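Local coordinates for protein transcriptional regulator, MarR family (Neisseria meningitidis serogroup B, PDB 3G3Z) that probably binds DNA as a MarR-family transcription factor and regulates gene expression, at residues I75-G80 with R87-T92. Sequence-based numbering, arbitrary orientation.
Sequences IEWQEG and RLLSLT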
ATOM      1  N   ILE A  75       8.310  25.595  -0.808  1.00 25.90           N
ATOM      2  CA  ILE A  75       8.741  25.273   0.554  1.00 26.41           C
ATOM      3  C   ILE A  75      10.062  25.973   0.895  1.00 28.15           C
ATOM      4  O   ILE A  75      10.686  26.580   0.026  1.00 26.93           O
ATOM      5  CB  ILE A  75       8.887  23.738   0.771  1.00 25.26           C
ATOM      6  CG1 ILE A  75       9.969  23.161  -0.145  1.00 25.59           C
ATOM      7  CG2 ILE A  75       7.535  23.020   0.594  1.00 25.56           C
ATOM      8  CD1 ILE A  75      10.382  21.749   0.192  1.00 26.98           C
ATOM      9  N   GLU A  76      10.487  25.871   2.156  1.00 31.00           N
ATOM     10  CA  GLU A  76      11.746  26.464   2.604  1.00 34.26           C
ATOM     11  C   GLU A  76      12.272  25.816   3.886  1.00 37.40           C
ATOM     12  O   GLU A  76      11.502  25.441   4.771  1.00 38.17           O
ATOM     13  CB  GLU A  76      11.571  27.969   2.823  1.00 33.80           C
ATOM     14  CG  GLU A  76      10.609  28.319   3.960  1.00 36.23           C
ATOM     15  CD  GLU A  76      10.082  29.734   3.882  1.00 37.58           C
ATOM     16  OE1 GLU A  76      10.664  30.555   3.146  1.00 34.07           O
ATOM     17  OE2 GLU A  76       9.075  30.022   4.560  1.00 41.08           O
ATOM     18  N   TRP A  77      13.592  25.684   3.972  1.00 40.95           N
ATOM     19  CA  TRP A  77      14.252  25.318   5.218  1.00 44.23           C
ATOM     20  C   TRP A  77      14.485  26.589   6.015  1.00 46.37           C
ATOM     21  O   TRP A  77      14.796  27.635   5.442  1.00 46.39           O
ATOM     22  CB  TRP A  77      15.603  24.657   4.944  1.00 44.96           C
ATOM     23  CG  TRP A  77      15.513  23.377   4.189  1.00 48.49           C
ATOM     24  CD1 TRP A  77      15.362  22.125   4.715  1.00 50.18           C
ATOM     25  CD2 TRP A  77      15.571  23.211   2.767  1.00 49.81           C
ATOM     26  NE1 TRP A  77      15.324  21.187   3.708  1.00 50.76           N
ATOM     27  CE2 TRP A  77      15.448  21.826   2.502  1.00 51.04           C
ATOM     28  CE3 TRP A  77      15.714  24.097   1.689  1.00 50.98           C
ATOM     29  CZ2 TRP A  77      15.461  21.305   1.200  1.00 50.38           C
ATOM     30  CZ3 TRP A  77      15.731  23.577   0.396  1.00 51.28           C
ATOM     31  CH2 TRP A  77      15.603  22.194   0.165  1.00 50.78           C
ATOM     32  N   GLN A  78      14.337  26.507   7.331  1.00 49.30           N
ATOM     33  CA  GLN A  78      14.764  27.598   8.195  1.00 51.94           C
ATOM     34  C   GLN A  78      16.294  27.611   8.216  1.00 53.62           C
ATOM     35  O   GLN A  78      16.926  26.631   7.826  1.00 53.64           O
ATOM     36  CB  GLN A  78      14.205  27.432   9.605  1.00 52.10           C
ATOM     37  CG  GLN A  78      14.726  26.213  10.338  1.00 54.33           C
ATOM     38  CD  GLN A  78      15.258  26.553  11.715  1.00 56.69           C
ATOM     39  OE1 GLN A  78      14.492  26.748  12.661  1.00 57.30           O
ATOM     40  NE2 GLN A  78      16.582  26.622  11.835  1.00 55.46           N
ATOM     41  N   GLU A  79      16.887  28.713   8.664  1.00 56.20           N
ATOM     42  CA  GLU A  79      18.348  28.818   8.708  1.00 58.78           C
ATOM     43  C   GLU A  79      18.940  28.319  10.030  1.00 60.20           C
ATOM     44  O   GLU A  79      18.383  28.562  11.105  1.00 60.02           O
ATOM     45  CB  GLU A  79      18.812  30.248   8.394  1.00 58.77           C
ATOM     46  CG  GLU A  79      18.669  30.650   6.919  1.00 59.27           C
ATOM     47  CD  GLU A  79      19.567  29.846   5.982  1.00 59.24           C
ATOM     48  OE1 GLU A  79      20.732  29.576   6.345  1.00 58.48           O
ATOM     49  OE2 GLU A  79      19.107  29.489   4.876  1.00 59.42           O
ATOM     50  N   GLY A  80      20.068  27.619   9.935  1.00 61.64           N
ATOM     51  CA  GLY A  80      20.763  27.092  11.108  1.00 63.11           C
ATOM     52  C   GLY A  80      22.113  26.485  10.777  1.00 64.43           C
ATOM     53  O   GLY A  80      22.449  26.288   9.605  1.00 63.55           O
ATOM     54  N   ARG A  87      16.859  19.952   9.404  1.00 48.52           N
ATOM     55  CA  ARG A  87      16.365  21.296   9.701  1.00 45.52           C
ATOM     56  C   ARG A  87      14.876  21.432   9.349  1.00 42.84           C
ATOM     57  O   ARG A  87      14.380  20.755   8.446  1.00 41.77           O
ATOM     58  CB  ARG A  87      17.228  22.332   8.970  1.00 45.74           C
ATOM     59  CG  ARG A  87      17.082  23.762   9.459  1.00 48.00           C
ATOM     60  CD  ARG A  87      18.433  24.472   9.694  1.00 49.42           C
ATOM     61  NE  ARG A  87      19.518  24.056   8.795  1.00 51.78           N
ATOM     62  CZ  ARG A  87      19.701  24.496   7.549  1.00 52.33           C
ATOM     63  NH1 ARG A  87      18.865  25.371   7.003  1.00 50.25           N
ATOM     64  NH2 ARG A  87      20.729  24.047   6.837  1.00 52.08           N
ATOM     65  N   LEU A  88      14.172  22.296  10.079  1.00 38.63           N
ATOM     66  CA  LEU A  88      12.721  22.443   9.943  1.00 34.95           C
ATOM     67  C   LEU A  88      12.293  22.937   8.571  1.00 33.39           C
ATOM     68  O   LEU A  88      12.819  23.924   8.049  1.00 34.20           O
ATOM     69  CB  LEU A  88      12.151  23.379  11.016  1.00 33.64           C
ATOM     70  CG  LEU A  88      11.834  22.815  12.400  1.00 32.93           C
ATOM     71  CD1 LEU A  88      11.670  23.955  13.409  1.00 32.08           C
ATOM     72  CD2 LEU A  88      10.592  21.919  12.374  1.00 30.61           C
ATOM     73  N   LEU A  89      11.319  22.236   8.009  1.00 30.85           N
ATOM     74  CA  LEU A  89      10.781  22.542   6.699  1.00 30.56           C
ATOM     75  C   LEU A  89       9.451  23.285   6.861  1.00 29.69           C
ATOM     76  O   LEU A  89       8.630  22.941   7.710  1.00 27.80           O
ATOM     77  CB  LEU A  89      10.584  21.238   5.932  1.00 29.85           C
ATOM     78  CG  LEU A  89      10.740  21.105   4.426  1.00 34.38           C
ATOM     79  CD1 LEU A  89      11.991  21.787   3.896  1.00 31.27           C
ATOM     80  CD2 LEU A  89      10.766  19.616   4.103  1.00 34.81           C
ATOM     81  N   SER A  90       9.253  24.299   6.030  1.00 29.01           N
ATOM     82  CA  SER A  90       8.093  25.169   6.109  1.00 28.87           C
ATOM     83  C   SER A  90       7.512  25.403   4.710  1.00 27.87           C
ATOM     84  O   SER A  90       8.246  25.438   3.724  1.00 28.64           O
ATOM     85  CB  SER A  90       8.526  26.492   6.750  1.00 30.75           C
ATOM     86  OG  SER A  90       7.528  27.483   6.655  1.00 35.29           O
ATOM     87  N   LEU A  91       6.193  25.534   4.621  1.00 26.83           N
ATOM     88  CA  LEU A  91       5.555  26.054   3.410  1.00 25.88           C
ATOM     89  C   LEU A  91       5.811  27.555   3.301  1.00 27.69           C
ATOM     90  O   LEU A  91       5.662  28.293   4.281  1.00 25.75           O
ATOM     91  CB  LEU A  91       4.049  25.816   3.451  1.00 26.33           C
ATOM     92  CG  LEU A  91       3.303  24.760   2.618  1.00 26.26           C
ATOM     93  CD1 LEU A  91       4.137  23.574   2.124  1.00 26.43           C
ATOM     94  CD2 LEU A  91       2.101  24.285   3.412  1.00 17.81           C
ATOM     95  N   THR A  92       6.198  28.001   2.112  1.00 26.54           N
ATOM     96  CA  THR A  92       6.297  29.424   1.834  1.00 26.61           C
ATOM     97  C   THR A  92       4.893  30.007   1.698  1.00 26.73           C
ATOM     98  O   THR A  92       3.900  29.275   1.735  1.00 27.25           O
ATOM     99  CB  THR A  92       7.052  29.675   0.532  1.00 25.34           C
ATOM    100  OG1 THR A  92       6.339  29.056  -0.543  1.00 24.77           O
ATOM    101  CG2 THR A  92       8.470  29.109   0.614  1.00 25.72           C
TER
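Ile-75 sets its CG2 methyl 3.8 Å from Leu-91 CD1 and its CD1 4.0 Å from Leu-89 CD1, while Leu-40 of helix 31-43 touches all three side chains. Its carbonyl O meets the CG2 methyl of Thr-92, whose OG1 N-caps helix 93-117 through Gly-95 N and also bonds Gly-73 O. At Glu-76 the backbones pair: N donates to Ser-90 O and O accepts from Ser-90 N, both at 2.8 Å. The Glu-76 side chain, on the same face of the sheet as Ser-90, runs obliquely across Thr-92, OE1 3.6 Å from CG2. This is the antiparallel beta hairpin, or wing, of the winged helix-turn-helix fold, an element that in MarR relatives commonly reaches DNA. On the other face, Trp-77 receives Leu-89 CD1 over its five-membered ring, 3.5 Å from the centroid and 17° off the normal, a CH-pi contact; its NE1 bonds Gln-48 OE1. Just past the strand, Gln-78 N gives a nearly straight bond to Leu-88 O. Arg-87 CG, anti to its backbone N (chi1 -164°), packs on Gln-78 CG; NH1 bonds Gln-78 O edge-on, its modelled 2.5 Å doubtfully short. Gly-80 O sits above one guanidinium face, whose NH2 bonds Gln-82 O.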